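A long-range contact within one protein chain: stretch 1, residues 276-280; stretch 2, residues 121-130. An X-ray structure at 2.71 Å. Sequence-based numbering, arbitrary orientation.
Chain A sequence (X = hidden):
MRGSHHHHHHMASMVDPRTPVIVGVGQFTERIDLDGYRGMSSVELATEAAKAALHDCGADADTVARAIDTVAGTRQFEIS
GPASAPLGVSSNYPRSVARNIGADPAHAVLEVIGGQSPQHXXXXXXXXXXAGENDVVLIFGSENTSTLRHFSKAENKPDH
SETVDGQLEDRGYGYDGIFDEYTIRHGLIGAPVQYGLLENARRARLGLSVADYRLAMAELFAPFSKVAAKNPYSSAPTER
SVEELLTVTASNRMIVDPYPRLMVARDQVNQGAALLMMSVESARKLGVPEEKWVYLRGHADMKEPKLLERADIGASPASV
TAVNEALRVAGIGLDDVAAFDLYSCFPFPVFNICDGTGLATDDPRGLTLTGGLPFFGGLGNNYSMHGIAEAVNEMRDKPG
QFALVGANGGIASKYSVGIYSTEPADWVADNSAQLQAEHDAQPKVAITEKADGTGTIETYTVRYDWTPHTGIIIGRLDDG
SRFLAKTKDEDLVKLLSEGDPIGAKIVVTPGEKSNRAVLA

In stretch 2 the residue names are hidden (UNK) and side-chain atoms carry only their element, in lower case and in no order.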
# COMPACT_ATOMS: atom_id res chain seq x y z
N LEU A 276 18.43 5.01 -5.66
CA LEU A 276 19.67 4.53 -6.18
C LEU A 276 20.31 3.55 -5.22
O LEU A 276 20.54 3.85 -4.09
CB LEU A 276 20.58 5.71 -6.45
CG LEU A 276 21.94 5.55 -7.13
CD1 LEU A 276 21.92 4.86 -8.54
CD2 LEU A 276 22.59 6.92 -7.13
N MSE A 277 20.60 2.36 -5.71
CA MSE A 277 21.04 1.24 -4.90
C MSE A 277 22.24 0.59 -5.54
O MSE A 277 22.37 0.56 -6.75
CB MSE A 277 19.92 0.24 -4.86
CG MSE A 277 20.04 -0.81 -3.77
SE MSE A 277 18.48 -2.07 -3.81
CE MSE A 277 17.12 -0.81 -4.37
N MSE A 278 23.11 0.04 -4.70
CA MSE A 278 24.43 -0.42 -5.13
C MSE A 278 24.97 -1.49 -4.20
O MSE A 278 24.54 -1.60 -3.07
CB MSE A 278 25.42 0.74 -5.05
CG MSE A 278 25.73 1.49 -6.28
SE MSE A 278 26.85 3.08 -5.85
CE MSE A 278 26.90 2.78 -3.96
N SER A 279 25.97 -2.22 -4.67
CA SER A 279 26.82 -3.02 -3.82
C SER A 279 27.74 -2.07 -3.10
O SER A 279 28.14 -1.06 -3.62
CB SER A 279 27.60 -4.04 -4.63
OG SER A 279 28.42 -3.43 -5.60
N VAL A 280 28.06 -2.41 -1.87
CA VAL A 280 29.04 -1.69 -1.07
C VAL A 280 30.40 -1.50 -1.81
O VAL A 280 31.06 -0.48 -1.68
CB VAL A 280 29.09 -2.38 0.33
CG1 VAL A 280 30.46 -2.50 0.95
CG2 VAL A 280 28.06 -1.77 1.26
N UNK A 121 10.30 -4.19 -5.51
CA UNK A 121 11.39 -3.91 -6.40
C UNK A 121 12.71 -3.69 -5.69
O UNK A 121 13.74 -4.24 -6.12
c UNK A 121 11.05 -2.63 -7.17
c UNK A 121 9.96 -1.62 -9.08
c UNK A 121 10.94 -3.92 -9.39
c UNK A 121 11.08 -2.57 -8.70
N UNK A 122 12.68 -2.87 -4.64
CA UNK A 122 13.86 -2.68 -3.81
C UNK A 122 14.33 -4.00 -3.20
O UNK A 122 15.49 -4.28 -3.20
c UNK A 122 13.61 -1.65 -2.76
N UNK A 123 13.43 -4.83 -2.69
CA UNK A 123 13.80 -6.14 -2.20
C UNK A 123 14.39 -7.07 -3.30
O UNK A 123 15.43 -7.69 -3.09
o UNK A 123 12.17 -5.94 -0.42
c UNK A 123 12.63 -6.80 -1.47
c UNK A 123 13.00 -8.20 -0.93
N UNK A 124 13.72 -7.17 -4.43
CA UNK A 124 14.22 -7.94 -5.55
C UNK A 124 15.62 -7.49 -6.06
O UNK A 124 16.47 -8.33 -6.32
o UNK A 124 13.75 -8.14 -10.11
c UNK A 124 12.96 -8.17 -9.16
c UNK A 124 13.18 -7.91 -6.67
o UNK A 124 11.83 -7.67 -9.23
c UNK A 124 13.43 -8.81 -7.87
N UNK A 125 15.88 -6.19 -6.18
CA UNK A 125 17.22 -5.78 -6.58
C UNK A 125 18.24 -5.82 -5.52
O UNK A 125 19.39 -5.95 -5.81
c UNK A 125 17.25 -4.49 -7.43
c UNK A 125 17.38 -5.50 -9.73
c UNK A 125 16.83 -5.79 -10.98
c UNK A 125 16.69 -4.71 -8.81
c UNK A 125 14.86 -4.51 -10.39
c UNK A 125 15.56 -5.30 -11.31
c UNK A 125 15.42 -4.22 -9.16
N UNK A 126 17.83 -5.75 -4.27
CA UNK A 126 18.70 -6.05 -3.14
C UNK A 126 19.25 -7.45 -3.23
O UNK A 126 20.45 -7.65 -3.15
N UNK A 127 18.35 -8.42 -3.38
CA UNK A 127 18.69 -9.83 -3.57
C UNK A 127 19.60 -10.13 -4.74
O UNK A 127 20.43 -10.99 -4.64
N UNK A 128 19.42 -9.41 -5.84
CA UNK A 128 20.19 -9.64 -7.05
C UNK A 128 21.53 -8.97 -6.97
O UNK A 128 22.48 -9.43 -7.61
c UNK A 128 19.44 -9.17 -8.29
c UNK A 128 17.53 -9.53 -9.88
c UNK A 128 18.32 -10.10 -8.72
c UNK A 128 16.43 -10.48 -10.26
n UNK A 128 16.00 -10.17 -11.65
N UNK A 129 21.62 -7.89 -6.21
CA UNK A 129 22.89 -7.27 -5.94
C UNK A 129 23.72 -8.15 -5.00
O UNK A 129 24.94 -8.25 -5.21
c UNK A 129 22.77 -5.82 -5.40
c UNK A 129 21.89 -3.54 -6.09
c UNK A 129 24.04 -5.41 -4.65
c UNK A 129 22.53 -4.82 -6.53
N UNK A 130 23.08 -8.83 -4.06
CA UNK A 130 23.72 -9.72 -3.12
C UNK A 130 24.35 -10.95 -3.75
O UNK A 130 25.35 -11.41 -3.32
c UNK A 130 22.76 -10.11 -2.09

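Position 121 carries four side-chain carbons, forked at the second, and none comes within contact distance of the strand; this is Leu121. Position 122 has a single carbon, its CB, which lies 4.0 Å from CE of Met277, a selenomethionine. One carbon and nothing more makes it Ala122, and the methyl end of Met277 packs beside it.

At 123 one carbon bears an oxygen and a second carbon, pointing away from the strand: Thr123, whose hydroxyl is hydrogen-bonded just outside the stretch. Position 124 has three carbons, the third with two oxygens, so it is Glu124, also directed away. Position 125 shows one carbon followed by a ring of six; the CA-to-CB bond points toward the strand, the ring leads away, and the backbone C of 125 comes nearest, 4.1 Å from Met277 SE: Phe125.

Position 126 has no side-chain atoms, and its backbone N lies 3.8 Å from Met277 SE: Gly126. The selenium thus rests against bare helix backbone. An ideal CB here would lie 4.3 Å from Met277 SE, but 3.2 Å from Ala122 O; the crowding would come from the helix itself rather than from the strand. Position 127 is equally bare, Gly127, and takes no part in the contact. Four carbons in a row ending in nitrogen identify 128 as Lys128, exposed and remote from the strand. Its NZ forms a salt bridge with Glu124 OE2 at 3.4 Å, one helical turn back, with a weak hydrogen bond.

Position 129 has four carbons forked at the first, one arm two carbons long; the end of the long arm packs on Met277 and Met278 and the short arm on Ser279: Ile129. Its CD1 lies 4.0 Å from both Met277 CG and Met278 N, while CG2 comes to 3.7 Å from Ser279 N and 3.8 Å from Ser279 CB. Position 130 has one carbon facing away, Ala130.

The contact works by packing alone, with no hydrogen bond between helix and strand. The two run nearly parallel, their axes 21° apart and 8.5 Å at closest approach. Met277 reaches toward the helix and lies over Ala122 and Gly126, small residues one turn apart, with SE also 3.8 Å from Ala122 O. Ile129 answers from the helix, spanning Met277 to Ser279. The rule to read is a long, flexible side chain laid over a low stretch of helix, then a branched one returned where the strand backbone comes within reach.

Stretch 2, residues 121-130: LATEFGGKIA
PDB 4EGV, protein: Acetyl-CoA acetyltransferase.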